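Local coordinates for protein xyloglucan-specific endo-beta-1,4-glucanase BoGH5A (Bacteroides ovatus, PDB 3ZMR) that cleaves the beta-1,4-glucan backbone of xyloglucan internally, with retention of the anomeric configuration, to release xyloglucan oligosaccharides, at residues L8-R22 with S78-S92. Residues are numbered along the deposited sequence; the frame is centred on the assembly and turned at random.
Sequences LEVAQEYRNLEFDAR and SASGAPDIIINVKQS. With EDO (1,2-ethanediol), chain I.
Asn-16 to Phe-19 pairs in parallel with Asn-88 to Gln-91, adding an edge strand to the BACON domain's beta-sandwich, far from the xyloglucan-binding barrel. Five backbone hydrogen bonds run from Asn-88 N to Arg-15 O through to Ser-92 N to Phe-19 O. Before the pairing begins, a water bridges Arg-15 O and Ile-86 O where the two backbones part.

Side-chain polar bonds extend the pairing. Asparagines suit the solvent side because neighbouring strands let their amides pair: Asn-88 ND2 donates to Asn-16 OD1 (2.8 Å, 171° at hydrogen), the planes 32° apart. Gln-91 suits the buried face because its extended chain, with CG anti to the backbone N (chi1 -175°), carries NE2 to Asp-20 O at 2.9 Å; NE2 also reaches Glu-63 O, while OE1 takes a bond from Arg-71.

Glu-18 and Lys-90 lie side by side, opposite charges near each other but, at 4.5 Å from OE2 to NZ, beyond a salt bridge.

Apolar contacts fill the inner face. Phe-19 CD1 meets Val-89 CG1 at 3.8 Å, and Leu-17 CG packs on Ile-87 CG2. Further back, branched Ile-85 serves two neighbours: CD1 wedges between Leu-8 and Val-10, 3.8 Å from Val-10 CG2, while CG2 sits over the centre of the Arg-15 guanidinium, whose NE and NH2 both grip Val-10 O, fixing that plane.

Backbone bonds thus set the register, while alternation turns Asn-16, Glu-18, Asn-88 and Lys-90 to solvent and Leu-17, Phe-19 and Val-89 to the core, where Gln-91 is the polar exception, its buried amide engaged at both ends.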
loop_
_atom_site.group_PDB
_atom_site.type_symbol
_atom_site.label_atom_id
_atom_site.label_comp_id
_atom_site.label_asym_id
_atom_site.label_seq_id
_atom_site.Cartn_x
_atom_site.Cartn_y
_atom_site.Cartn_z
ATOM N N LEU A 8 17.392 -47.864 -1.124
ATOM C CA LEU A 8 16.890 -46.487 -1.148
ATOM C C LEU A 8 15.788 -46.358 -2.196
ATOM O O LEU A 8 16.021 -46.548 -3.404
ATOM C CB LEU A 8 18.032 -45.512 -1.438
ATOM C CG LEU A 8 17.657 -44.028 -1.534
ATOM C CD1 LEU A 8 17.167 -43.464 -0.202
ATOM C CD2 LEU A 8 18.842 -43.222 -2.038
ATOM N N GLU A 9 14.583 -46.028 -1.734
ATOM C CA GLU A 9 13.414 -45.997 -2.594
ATOM C C GLU A 9 12.633 -44.683 -2.452
ATOM O O GLU A 9 12.480 -44.113 -1.348
ATOM C CB GLU A 9 12.517 -47.204 -2.314
ATOM C CG GLU A 9 13.255 -48.536 -2.471
ATOM C CD GLU A 9 12.338 -49.720 -2.676
ATOM O OE1 GLU A 9 11.185 -49.685 -2.197
ATOM O OE2 GLU A 9 12.783 -50.697 -3.311
ATOM N N VAL A 10 12.200 -44.173 -3.598
ATOM C CA VAL A 10 11.300 -43.029 -3.663
ATOM C C VAL A 10 10.241 -43.297 -4.714
ATOM O O VAL A 10 10.573 -43.551 -5.878
ATOM C CB VAL A 10 12.035 -41.741 -4.041
ATOM C CG1 VAL A 10 11.053 -40.571 -4.172
ATOM C CG2 VAL A 10 13.111 -41.425 -3.017
ATOM N N ALA A 11 8.981 -43.241 -4.296
ATOM C CA ALA A 11 7.840 -43.526 -5.182
ATOM C C ALA A 11 7.866 -42.652 -6.442
ATOM O O ALA A 11 8.316 -41.494 -6.408
ATOM C CB ALA A 11 6.515 -43.379 -4.445
ATOM N N GLN A 12 7.419 -43.235 -7.551
ATOM C CA GLN A 12 7.432 -42.557 -8.873
ATOM C C GLN A 12 6.691 -41.216 -8.848
ATOM O O GLN A 12 7.122 -40.249 -9.495
ATOM C CB GLN A 12 6.881 -43.469 -9.991
ATOM C CG GLN A 12 7.030 -42.878 -11.391
ATOM C CD GLN A 12 8.482 -42.634 -11.800
ATOM O OE1 GLN A 12 9.373 -43.435 -11.499
ATOM N NE2 GLN A 12 8.716 -41.538 -12.516
ATOM N N GLU A 13 5.603 -41.155 -8.085
ATOM C CA GLU A 13 4.819 -39.920 -7.924
ATOM C C GLU A 13 5.650 -38.729 -7.416
ATOM O O GLU A 13 5.259 -37.576 -7.590
ATOM C CB GLU A 13 3.630 -40.147 -6.975
ATOM C CG GLU A 13 4.035 -40.473 -5.542
ATOM C CD GLU A 13 2.874 -40.911 -4.681
ATOM O OE1 GLU A 13 2.023 -40.056 -4.360
ATOM O OE2 GLU A 13 2.816 -42.113 -4.324
ATOM N N TYR A 14 6.780 -39.012 -6.768
ATOM C CA TYR A 14 7.646 -37.945 -6.227
ATOM C C TYR A 14 8.857 -37.584 -7.090
ATOM O O TYR A 14 9.641 -36.729 -6.702
ATOM C CB TYR A 14 8.144 -38.298 -4.814
ATOM C CG TYR A 14 7.059 -38.585 -3.809
ATOM C CD1 TYR A 14 6.027 -37.679 -3.593
ATOM C CD2 TYR A 14 7.042 -39.782 -3.089
ATOM C CE1 TYR A 14 5.023 -37.934 -2.665
ATOM C CE2 TYR A 14 6.038 -40.052 -2.157
ATOM C CZ TYR A 14 5.035 -39.120 -1.944
ATOM O OH TYR A 14 4.046 -39.367 -1.030
ATOM N N ARG A 15 8.983 -38.182 -8.281
ATOM C CA ARG A 15 10.210 -38.065 -9.072
ATOM C C ARG A 15 10.221 -36.808 -9.962
ATOM O O ARG A 15 11.279 -36.357 -10.431
ATOM C CB ARG A 15 10.394 -39.306 -9.942
ATOM C CG ARG A 15 10.510 -40.609 -9.164
ATOM C CD ARG A 15 11.798 -40.691 -8.384
ATOM N NE ARG A 15 12.006 -42.029 -7.810
ATOM C CZ ARG A 15 12.821 -42.958 -8.303
ATOM N NH1 ARG A 15 13.530 -42.725 -9.406
ATOM N NH2 ARG A 15 12.949 -44.126 -7.679
ATOM N N ASN A 16 9.032 -36.253 -10.171
ATOM C CA ASN A 16 8.858 -35.081 -11.028
ATOM C C ASN A 16 7.848 -34.131 -10.404
ATOM O O ASN A 16 6.647 -34.253 -10.610
ATOM C CB ASN A 16 8.420 -35.495 -12.437
ATOM C CG ASN A 16 9.454 -36.370 -13.124
ATOM O OD1 ASN A 16 10.449 -35.876 -13.680
ATOM N ND2 ASN A 16 9.246 -37.676 -13.056
ATOM N N LEU A 17 8.370 -33.202 -9.616
ATOM C CA LEU A 17 7.533 -32.263 -8.870
ATOM C C LEU A 17 7.304 -30.971 -9.675
ATOM O O LEU A 17 8.216 -30.461 -10.352
ATOM C CB LEU A 17 8.207 -31.918 -7.533
ATOM C CG LEU A 17 8.520 -33.086 -6.589
ATOM C CD1 LEU A 17 9.247 -32.596 -5.348
ATOM C CD2 LEU A 17 7.286 -33.926 -6.242
ATOM N N GLU A 18 6.111 -30.416 -9.497
ATOM C CA GLU A 18 5.662 -29.197 -10.178
ATOM C C GLU A 18 5.128 -28.214 -9.138
ATOM O O GLU A 18 4.234 -28.573 -8.355
ATOM C CB GLU A 18 4.541 -29.515 -11.190
ATOM C CG GLU A 18 4.860 -30.616 -12.187
ATOM C CD GLU A 18 5.495 -30.139 -13.479
ATOM O OE1 GLU A 18 5.431 -28.934 -13.797
ATOM O OE2 GLU A 18 6.058 -30.995 -14.191
ATOM N N PHE A 19 5.630 -26.967 -9.213
ATOM C CA PHE A 19 5.203 -25.884 -8.325
ATOM C C PHE A 19 4.745 -24.695 -9.181
ATOM O O PHE A 19 5.308 -24.414 -10.249
ATOM C CB PHE A 19 6.355 -25.434 -7.436
ATOM C CG PHE A 19 6.806 -26.451 -6.413
ATOM C CD1 PHE A 19 7.663 -27.484 -6.747
ATOM C CD2 PHE A 19 6.414 -26.336 -5.095
ATOM C CE1 PHE A 19 8.089 -28.396 -5.779
ATOM C CE2 PHE A 19 6.815 -27.235 -4.135
ATOM C CZ PHE A 19 7.667 -28.263 -4.470
ATOM N N ASP A 20 3.744 -23.968 -8.699
ATOM C CA ASP A 20 3.431 -22.675 -9.325
ATOM C C ASP A 20 4.409 -21.593 -8.780
ATOM O O ASP A 20 5.327 -21.879 -7.984
ATOM C CB ASP A 20 1.933 -22.322 -9.223
ATOM C CG ASP A 20 1.473 -22.009 -7.838
ATOM O OD1 ASP A 20 2.295 -21.661 -6.982
ATOM O OD2 ASP A 20 0.247 -22.095 -7.626
ATOM N N ALA A 21 4.214 -20.361 -9.233
ATOM C CA ALA A 21 5.143 -19.275 -8.941
ATOM C C ALA A 21 5.140 -18.801 -7.482
ATOM O O ALA A 21 6.067 -18.125 -7.055
ATOM C CB ALA A 21 4.857 -18.092 -9.835
ATOM N N ARG A 22 4.083 -19.120 -6.758
ATOM C CA ARG A 22 4.002 -18.743 -5.339
ATOM C C ARG A 22 5.056 -19.502 -4.544
ATOM O O ARG A 22 5.490 -20.570 -4.942
ATOM C CB ARG A 22 2.626 -19.084 -4.749
ATOM C CG ARG A 22 1.470 -18.354 -5.376
ATOM C CD ARG A 22 0.162 -18.794 -4.737
ATOM N NE ARG A 22 -0.313 -20.059 -5.286
ATOM C CZ ARG A 22 -1.456 -20.647 -4.945
ATOM N NH1 ARG A 22 -2.253 -20.094 -4.032
ATOM N NH2 ARG A 22 -1.801 -21.801 -5.506
ATOM N N SER A 78 20.710 -39.593 -1.652
ATOM C CA SER A 78 21.823 -40.525 -1.765
ATOM C C SER A 78 22.037 -41.347 -0.506
ATOM O O SER A 78 21.657 -40.943 0.589
ATOM C CB SER A 78 23.094 -39.763 -2.119
ATOM O OG SER A 78 23.434 -38.835 -1.122
ATOM N N ALA A 79 22.653 -42.506 -0.683
ATOM C CA ALA A 79 22.984 -43.384 0.434
ATOM C C ALA A 79 24.173 -44.233 0.009
ATOM O O ALA A 79 24.350 -44.529 -1.171
ATOM C CB ALA A 79 21.800 -44.258 0.796
ATOM N N SER A 80 24.968 -44.625 0.992
ATOM C CA SER A 80 26.175 -45.392 0.765
ATOM C C SER A 80 25.849 -46.698 0.070
ATOM O O SER A 80 24.934 -47.415 0.472
ATOM C CB SER A 80 26.852 -45.650 2.093
ATOM O OG SER A 80 27.407 -44.457 2.601
ATOM N N GLY A 81 26.585 -46.967 -1.007
ATOM C CA GLY A 81 26.413 -48.186 -1.810
ATOM C C GLY A 81 25.095 -48.341 -2.564
ATOM O O GLY A 81 24.771 -49.432 -3.038
ATOM N N ALA A 82 24.332 -47.254 -2.672
ATOM C CA ALA A 82 23.038 -47.257 -3.368
ATOM C C ALA A 82 23.094 -46.222 -4.490
ATOM O O ALA A 82 23.800 -45.222 -4.354
ATOM C CB ALA A 82 21.899 -46.921 -2.408
ATOM N N PRO A 83 22.370 -46.457 -5.601
ATOM C CA PRO A 83 22.330 -45.415 -6.633
ATOM C C PRO A 83 21.592 -44.167 -6.153
ATOM O O PRO A 83 20.608 -44.281 -5.429
ATOM C CB PRO A 83 21.555 -46.078 -7.791
ATOM C CG PRO A 83 21.424 -47.518 -7.449
ATOM C CD PRO A 83 21.524 -47.609 -5.954
ATOM N N ASP A 84 22.075 -42.994 -6.546
ATOM C CA ASP A 84 21.349 -41.740 -6.285
ATOM C C ASP A 84 19.964 -41.776 -6.912
ATOM O O ASP A 84 19.760 -42.341 -7.998
ATOM C CB ASP A 84 22.058 -40.520 -6.869
ATOM C CG ASP A 84 23.323 -40.140 -6.142
ATOM O OD1 ASP A 84 23.672 -40.732 -5.097
ATOM O OD2 ASP A 84 23.982 -39.205 -6.645
ATOM N N ILE A 85 19.022 -41.148 -6.214
ATOM C CA ILE A 85 17.715 -40.866 -6.761
ATOM C C ILE A 85 17.649 -39.358 -6.964
ATOM O O ILE A 85 17.928 -38.571 -6.055
ATOM C CB ILE A 85 16.567 -41.380 -5.878
ATOM C CG1 ILE A 85 16.598 -42.917 -5.861
ATOM C CG2 ILE A 85 15.219 -40.845 -6.381
ATOM C CD1 ILE A 85 15.563 -43.563 -4.966
ATOM N N ILE A 86 17.317 -38.965 -8.188
ATOM C CA ILE A 86 17.369 -37.551 -8.558
ATOM C C ILE A 86 15.994 -37.108 -9.026
ATOM O O ILE A 86 15.500 -37.548 -10.074
ATOM C CB ILE A 86 18.460 -37.245 -9.602
ATOM C CG1 ILE A 86 19.815 -37.741 -9.060
ATOM C CG2 ILE A 86 18.490 -35.742 -9.864
ATOM C CD1 ILE A 86 21.001 -37.599 -9.984
ATOM N N ILE A 87 15.386 -36.261 -8.204
ATOM C CA ILE A 87 14.035 -35.756 -8.417
ATOM C C ILE A 87 14.096 -34.441 -9.209
ATOM O O ILE A 87 14.898 -33.573 -8.930
ATOM C CB ILE A 87 13.361 -35.503 -7.040
ATOM C CG1 ILE A 87 13.207 -36.815 -6.261
ATOM C CG2 ILE A 87 12.037 -34.751 -7.198
ATOM C CD1 ILE A 87 12.912 -36.641 -4.775
ATOM N N ASN A 88 13.243 -34.330 -10.221
ATOM C CA ASN A 88 13.091 -33.081 -10.976
ATOM C C ASN A 88 12.104 -32.156 -10.248
ATOM O O ASN A 88 11.072 -32.625 -9.759
ATOM C CB ASN A 88 12.545 -33.343 -12.390
ATOM C CG ASN A 88 13.554 -34.057 -13.297
ATOM O OD1 ASN A 88 14.700 -33.624 -13.446
ATOM N ND2 ASN A 88 13.118 -35.166 -13.894
ATOM N N VAL A 89 12.444 -30.865 -10.217
ATOM C CA VAL A 89 11.570 -29.798 -9.737
ATOM C C VAL A 89 11.432 -28.717 -10.802
ATOM O O VAL A 89 12.431 -28.157 -11.275
ATOM C CB VAL A 89 12.117 -29.162 -8.436
ATOM C CG1 VAL A 89 11.211 -28.024 -7.956
ATOM C CG2 VAL A 89 12.252 -30.235 -7.367
ATOM N N LYS A 90 10.185 -28.425 -11.152
ATOM C CA LYS A 90 9.879 -27.370 -12.127
ATOM C C LYS A 90 8.934 -26.386 -11.445
ATOM O O LYS A 90 7.927 -26.780 -10.861
ATOM C CB LYS A 90 9.199 -27.940 -13.371
ATOM C CG LYS A 90 8.908 -26.903 -14.457
ATOM C CD LYS A 90 8.243 -27.530 -15.678
ATOM C CE LYS A 90 9.155 -28.508 -16.386
ATOM N NZ LYS A 90 8.457 -29.133 -17.546
ATOM N N GLN A 91 9.273 -25.113 -11.553
ATOM C CA GLN A 91 8.451 -24.029 -11.026
ATOM C C GLN A 91 8.080 -23.044 -12.149
ATOM O O GLN A 91 8.950 -22.514 -12.824
ATOM C CB GLN A 91 9.161 -23.297 -9.900
ATOM C CG GLN A 91 8.261 -22.250 -9.269
ATOM C CD GLN A 91 8.874 -21.518 -8.089
ATOM O OE1 GLN A 91 10.095 -21.330 -8.002
ATOM N NE2 GLN A 91 8.003 -21.030 -7.187
ATOM N N SER A 92 6.781 -22.801 -12.306
ATOM C CA SER A 92 6.287 -21.918 -13.359
ATOM C C SER A 92 6.487 -20.445 -13.050
ATOM O O SER A 92 6.780 -20.055 -11.918
ATOM C CB SER A 92 4.847 -22.223 -13.745
ATOM O OG SER A 92 4.006 -22.149 -12.644
HETATM C C1 EDO I . 2.835 -37.262 1.171
HETATM O O1 EDO I . 2.339 -37.961 0.016
HETATM C C2 EDO I . 1.831 -36.179 1.518
HETATM O O2 EDO I . 0.656 -36.800 1.982
HETATM O O HOH W 1 18.636 -46.073 -4.973
HETATM O O HOH W 2 13.426 -37.844 -11.697
HETATM O O HOH W 3 2.434 -19.939 -11.567
#